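Local coordinates for protein OBody AM1L10 (Pyrobaculum aerophilum, PDB 4GN3) that is an OBody, an engineered protein on an OB-fold scaffold of nucleic-acid-binding ancestry that probably serves to bind a chosen target, at residues V5-T10 with E24-G29; R76-V81 with I106-K111. All blocks are in the same frame, centred on the assembly; numbering follows the deposited sequence.

Contact 1: residues V5-T10 with E24-G29; sequences VYPKKT and EVVVAG
Lys9 and Val26 mark the closest backbone approach, their CA atoms 4.9 Å apart, where the loop from Pro7 to Thr10 runs at a steep 105° to Val25-Ala28 instead of pairing along it. Two hydrogen bonds fix the crossing, and both grip Val26. Its carbonyl O accepts the Thr10 N-H at 2.8 Å, with the donor somewhat tilted out of the carbonyl plane. Its N-H gives an almost perfectly straight bond, 2.8 Å from Val26 N to Thr10 OG1. The hydroxyl can reach back to that N-H because OG1 lies between the Thr10 backbone N and carbonyl carbon (chi1 67°); CG2 is thereby placed against CB of Val26. One threonine thus serves both polar groups of a single strand residue, and a further backbone hydrogen bond joins Val26 to His11. The strand belongs to 24-36 of the OB fold, whose inter-strand bonds continue from here to 79-88, while the N-terminal loop covers one of its faces. Val27 points away from that loop and packs on Ile16 and Ile101. Val26 points toward it, and its isopropyl fork lies beneath the Lys8 carbonyl O, which is 3.3 Å from Val26 CB. Farther along, Pro7 brings the CB-CG side of its ring obliquely over both methyls, CG reaching 3.8 Å from Val26 CG1. An alanine in place of Val26 would probably leave a gap under the Pro7 ring and beside the Lys8 carbonyl, with the ring freer to shift. Lys9 stretches out alongside Ala28: its CB and CD each lie 4.1 Å from Ala28 CB. At the tip, NZ donates to a water at 2.7 Å, which in turn donates to Ala28 O, while Trp12 offers the ammonium group a cation-pi partner.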
loop_
_atom_site.group_PDB
_atom_site.type_symbol
_atom_site.label_atom_id
_atom_site.label_comp_id
_atom_site.label_asym_id
_atom_site.label_seq_id
_atom_site.Cartn_x
_atom_site.Cartn_y
_atom_site.Cartn_z
ATOM N N VAL B 5 -5.640 8.154 28.500
ATOM C CA VAL B 5 -4.439 7.470 28.970
ATOM C C VAL B 5 -4.110 6.392 27.937
ATOM O O VAL B 5 -5.020 5.741 27.409
ATOM C CB VAL B 5 -4.628 6.869 30.391
ATOM C CG1 VAL B 5 -5.738 5.823 30.420
ATOM C CG2 VAL B 5 -3.330 6.274 30.913
ATOM N N TYR B 6 -2.828 6.219 27.625
ATOM C CA TYR B 6 -2.452 5.214 26.632
ATOM C C TYR B 6 -2.720 3.806 27.168
ATOM O O TYR B 6 -2.481 3.537 28.346
ATOM C CB TYR B 6 -1.011 5.400 26.114
ATOM C CG TYR B 6 0.105 5.011 27.058
ATOM C CD1 TYR B 6 0.488 3.673 27.208
ATOM C CD2 TYR B 6 0.811 5.982 27.765
ATOM C CE1 TYR B 6 1.522 3.313 28.064
ATOM C CE2 TYR B 6 1.850 5.631 28.618
ATOM C CZ TYR B 6 2.201 4.300 28.762
ATOM O OH TYR B 6 3.230 3.952 29.606
ATOM N N PRO B 7 -3.249 2.916 26.306
ATOM C CA PRO B 7 -3.671 1.593 26.760
ATOM C C PRO B 7 -2.512 0.663 27.079
ATOM O O PRO B 7 -1.398 0.850 26.585
ATOM C CB PRO B 7 -4.475 1.052 25.570
ATOM C CG PRO B 7 -3.906 1.756 24.386
ATOM C CD PRO B 7 -3.536 3.125 24.872
ATOM N N LYS B 8 -2.797 -0.322 27.920
ATOM C CA LYS B 8 -1.868 -1.378 28.269
ATOM C C LYS B 8 -1.741 -2.349 27.096
ATOM O O LYS B 8 -2.739 -2.748 26.499
ATOM C CB LYS B 8 -2.396 -2.111 29.509
ATOM C CG LYS B 8 -1.430 -3.077 30.174
ATOM C CD LYS B 8 -2.049 -3.647 31.448
ATOM C CE LYS B 8 -1.021 -4.350 32.319
ATOM N NZ LYS B 8 -0.530 -5.618 31.710
ATOM N N LYS B 9 -0.504 -2.705 26.773
ATOM C CA LYS B 9 -0.199 -3.734 25.781
ATOM C C LYS B 9 -0.962 -5.029 26.077
ATOM O O LYS B 9 -0.953 -5.519 27.209
ATOM C CB LYS B 9 1.307 -3.982 25.789
ATOM C CG LYS B 9 1.803 -5.163 24.977
ATOM C CD LYS B 9 3.306 -5.242 25.125
ATOM C CE LYS B 9 3.879 -6.505 24.517
ATOM N NZ LYS B 9 5.364 -6.394 24.477
ATOM N N THR B 10 -1.638 -5.573 25.068
ATOM C CA THR B 10 -2.372 -6.830 25.250
ATOM C C THR B 10 -1.668 -8.007 24.581
ATOM O O THR B 10 -1.753 -9.137 25.054
ATOM C CB THR B 10 -3.830 -6.744 24.734
ATOM O OG1 THR B 10 -3.833 -6.590 23.313
ATOM C CG2 THR B 10 -4.577 -5.573 25.377
ATOM N N GLU B 24 -9.932 -6.879 18.987
ATOM C CA GLU B 24 -9.240 -5.655 19.366
ATOM C C GLU B 24 -7.993 -5.988 20.178
ATOM O O GLU B 24 -8.054 -6.742 21.147
ATOM C CB GLU B 24 -10.155 -4.713 20.153
ATOM C CG GLU B 24 -9.529 -3.346 20.372
ATOM C CD GLU B 24 -10.496 -2.356 20.977
ATOM O OE1 GLU B 24 -10.847 -2.517 22.160
ATOM O OE2 GLU B 24 -10.879 -1.417 20.265
ATOM N N VAL B 25 -6.860 -5.427 19.764
ATOM C CA VAL B 25 -5.582 -5.673 20.425
ATOM C C VAL B 25 -4.863 -4.359 20.688
ATOM O O VAL B 25 -5.147 -3.341 20.047
ATOM C CB VAL B 25 -4.648 -6.578 19.576
ATOM C CG1 VAL B 25 -5.290 -7.942 19.337
ATOM C CG2 VAL B 25 -4.279 -5.906 18.252
ATOM N N VAL B 26 -3.941 -4.391 21.646
ATOM C CA VAL B 26 -3.017 -3.289 21.840
ATOM C C VAL B 26 -1.603 -3.831 21.688
ATOM O O VAL B 26 -1.200 -4.729 22.422
ATOM C CB VAL B 26 -3.188 -2.619 23.223
ATOM C CG1 VAL B 26 -2.190 -1.482 23.378
ATOM C CG2 VAL B 26 -4.615 -2.105 23.403
ATOM N N VAL B 27 -0.862 -3.302 20.718
ATOM C CA VAL B 27 0.551 -3.660 20.551
ATOM C C VAL B 27 1.435 -2.485 20.976
ATOM O O VAL B 27 1.007 -1.333 20.932
ATOM C CB VAL B 27 0.890 -4.113 19.108
ATOM C CG1 VAL B 27 0.167 -5.414 18.768
ATOM C CG2 VAL B 27 0.545 -3.025 18.096
ATOM N N ALA B 28 2.652 -2.792 21.412
ATOM C CA ALA B 28 3.594 -1.767 21.860
ATOM C C ALA B 28 5.004 -2.155 21.473
ATOM O O ALA B 28 5.416 -3.293 21.663
ATOM C CB ALA B 28 3.492 -1.561 23.370
ATOM N N GLY B 29 5.736 -1.197 20.922
ATOM C CA GLY B 29 7.103 -1.427 20.486
ATOM C C GLY B 29 7.616 -0.227 19.730
ATOM O O GLY B 29 7.207 0.903 20.000
HETATM O O HOH W 1 6.783 -4.169 23.810
#

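Contact 2: residues R76-V81 with I106-K111; sequences REDVVV and IWILNK
Val79 and Val81 pair with Asn110 and Trp107 in an antiparallel ladder interrupted by a classic beta bulge. Val81 and Trp107 exchange two backbone bonds, 2.9 Å from Val81 N to Trp107 O and 2.8 Å from Trp107 N to Val81 O. At the bulge Val79 faces two residues: its O takes the Leu109 N-H at 2.7 Å and a weak bond from Asn110 N, while Val79 N donates to Asn110 O. Leu109, the extra residue of the bulge, points toward the partner strand, and its CD1 meets Val81 CG2 obliquely at 3.7 Å. Asn110 has CG between its backbone N and carbonyl carbon (chi1 60°), a torsion that lays the amide over Val79, OD1 being 3.4 Å from Val79 CB. On the opposite face Val80 and Ile108 form the non-hydrogen-bonded pair, and Ile108 goes on to Val70 of helix 65-73.

Farther out, Glu105 accepts the Trp107 indole N-H, and the Asp78 carboxylate takes backbone N-H groups from Ser75 and Ala112. The hydrogen bonds between the two strands are all backbone to backbone; since Val79 O receives both N-H groups, the bulge costs the ladder little, and Leu109 adds apolar contact with Val79 and Val81.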
loop_
_atom_site.group_PDB
_atom_site.type_symbol
_atom_site.label_atom_id
_atom_site.label_comp_id
_atom_site.label_asym_id
_atom_site.label_seq_id
_atom_site.Cartn_x
_atom_site.Cartn_y
_atom_site.Cartn_z
ATOM N N ARG B 76 11.140 6.069 11.986
ATOM C CA ARG B 76 11.691 4.779 12.393
ATOM C C ARG B 76 12.296 4.908 13.785
ATOM O O ARG B 76 12.868 5.945 14.125
ATOM C CB ARG B 76 12.759 4.302 11.411
ATOM C CG ARG B 76 12.217 3.885 10.053
ATOM C CD ARG B 76 13.351 3.678 9.060
ATOM N NE ARG B 76 13.989 2.366 9.193
ATOM C CZ ARG B 76 13.838 1.361 8.327
ATOM N NH1 ARG B 76 13.064 1.501 7.256
ATOM N NH2 ARG B 76 14.466 0.209 8.530
ATOM N N GLU B 77 12.138 3.854 14.580
ATOM C CA GLU B 77 12.641 3.786 15.958
ATOM C C GLU B 77 11.790 4.520 17.004
ATOM O O GLU B 77 12.045 4.377 18.206
ATOM C CB GLU B 77 14.126 4.202 16.052
ATOM C CG GLU B 77 15.083 3.289 15.297
ATOM C CD GLU B 77 15.045 1.850 15.786
ATOM O OE1 GLU B 77 15.112 0.940 14.942
ATOM O OE2 GLU B 77 14.958 1.622 17.011
ATOM N N ASP B 78 10.791 5.292 16.572
ATOM C CA ASP B 78 9.828 5.878 17.522
ATOM C C ASP B 78 9.163 4.771 18.337
ATOM O O ASP B 78 8.877 3.692 17.810
ATOM C CB ASP B 78 8.744 6.689 16.809
ATOM C CG ASP B 78 9.232 8.044 16.330
ATOM O OD1 ASP B 78 10.401 8.401 16.582
ATOM O OD2 ASP B 78 8.435 8.755 15.690
ATOM N N VAL B 79 8.924 5.044 19.619
ATOM C CA VAL B 79 8.264 4.093 20.512
ATOM C C VAL B 79 6.765 4.398 20.529
ATOM O O VAL B 79 6.353 5.513 20.858
ATOM C CB VAL B 79 8.883 4.125 21.930
ATOM C CG1 VAL B 79 8.059 3.304 22.916
ATOM C CG2 VAL B 79 10.319 3.618 21.885
ATOM N N VAL B 80 5.959 3.404 20.152
ATOM C CA VAL B 80 4.523 3.606 19.938
ATOM C C VAL B 80 3.675 2.586 20.686
ATOM O O VAL B 80 4.159 1.514 21.066
ATOM C CB VAL B 80 4.142 3.579 18.426
ATOM C CG1 VAL B 80 4.762 4.746 17.679
ATOM C CG2 VAL B 80 4.532 2.253 17.777
ATOM N N VAL B 81 2.420 2.955 20.920
ATOM C CA VAL B 81 1.387 2.053 21.428
ATOM C C VAL B 81 0.252 2.182 20.422
ATOM O O VAL B 81 -0.200 3.297 20.137
ATOM C CB VAL B 81 0.902 2.444 22.851
ATOM C CG1 VAL B 81 -0.291 1.605 23.287
ATOM C CG2 VAL B 81 2.023 2.298 23.868
ATOM N N ILE B 106 -3.229 5.607 17.793
ATOM C CA ILE B 106 -1.765 5.553 17.649
ATOM C C ILE B 106 -1.138 6.559 18.617
ATOM O O ILE B 106 -1.331 7.763 18.469
ATOM C CB ILE B 106 -1.289 5.829 16.203
ATOM C CG1 ILE B 106 -1.907 4.821 15.217
ATOM C CG2 ILE B 106 0.235 5.774 16.118
ATOM C CD1 ILE B 106 -1.540 5.078 13.764
ATOM N N TRP B 107 -0.413 6.050 19.613
ATOM C CA TRP B 107 0.246 6.884 20.626
ATOM C C TRP B 107 1.727 6.864 20.414
ATOM O O TRP B 107 2.309 5.791 20.266
ATOM C CB TRP B 107 -0.052 6.356 22.028
ATOM C CG TRP B 107 -1.514 6.345 22.414
ATOM C CD1 TRP B 107 -2.499 5.449 22.005
ATOM C CD2 TRP B 107 -2.196 7.266 23.333
ATOM N NE1 TRP B 107 -3.712 5.758 22.572
ATOM C CE2 TRP B 107 -3.598 6.829 23.386
ATOM C CE3 TRP B 107 -1.802 8.368 24.089
ATOM C CZ2 TRP B 107 -4.544 7.485 24.168
ATOM C CZ3 TRP B 107 -2.768 9.023 24.871
ATOM C CH2 TRP B 107 -4.103 8.587 24.907
ATOM N N ILE B 108 2.361 8.035 20.401
ATOM C CA ILE B 108 3.821 8.109 20.333
ATOM C C ILE B 108 4.346 8.360 21.745
ATOM O O ILE B 108 4.099 9.416 22.322
ATOM C CB ILE B 108 4.307 9.218 19.372
ATOM C CG1 ILE B 108 3.729 9.011 17.967
ATOM C CG2 ILE B 108 5.833 9.259 19.326
ATOM C CD1 ILE B 108 3.897 10.206 17.052
ATOM N N LEU B 109 5.050 7.379 22.303
ATOM C CA LEU B 109 5.535 7.474 23.673
ATOM C C LEU B 109 6.841 8.246 23.752
ATOM O O LEU B 109 7.044 9.027 24.678
ATOM C CB LEU B 109 5.661 6.090 24.311
ATOM C CG LEU B 109 4.341 5.373 24.616
ATOM C CD1 LEU B 109 4.564 4.297 25.671
ATOM C CD2 LEU B 109 3.236 6.333 25.049
ATOM N N ASN B 110 7.722 8.026 22.782
ATOM C CA ASN B 110 8.860 8.918 22.576
ATOM C C ASN B 110 9.443 8.820 21.178
ATOM O O ASN B 110 9.418 7.754 20.550
ATOM C CB ASN B 110 9.953 8.716 23.632
ATOM C CG ASN B 110 10.510 7.315 23.635
ATOM O OD1 ASN B 110 9.924 6.407 24.224
ATOM N ND2 ASN B 110 11.656 7.132 22.986
ATOM N N LYS B 111 9.958 9.947 20.702
ATOM C CA LYS B 111 10.596 10.020 19.398
ATOM C C LYS B 111 12.067 9.637 19.531
ATOM O O LYS B 111 12.688 9.891 20.568
ATOM C CB LYS B 111 10.416 11.414 18.788
ATOM C CG LYS B 111 8.951 11.785 18.583
ATOM C CD LYS B 111 8.765 12.997 17.683
ATOM C CE LYS B 111 7.288 13.224 17.391
ATOM N NZ LYS B 111 7.049 14.412 16.522
#

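Contact 1 lays the N-terminal loop over a strand of the OB-fold sheet, while contact 2 pairs two of its strands. They follow in series along the chain, the first closing before the second opens, and their centres lie about 12 Å apart. Strands 24-36 and 79-88 are antiparallel neighbours, and a probable hydrogen bond joins Gly29 O to Val80 N at 2.8 Å; strand 105-110 also pairs with 79-88. The N-terminal loop reaches across this arrangement: Pro7 CD packs 3.5 Å from Trp107 NE1, and Tyr6 CB lies 3.6 Å from Trp107 CD2. A segment near the N-terminus thus packs against the same sheet that the last strand belongs to.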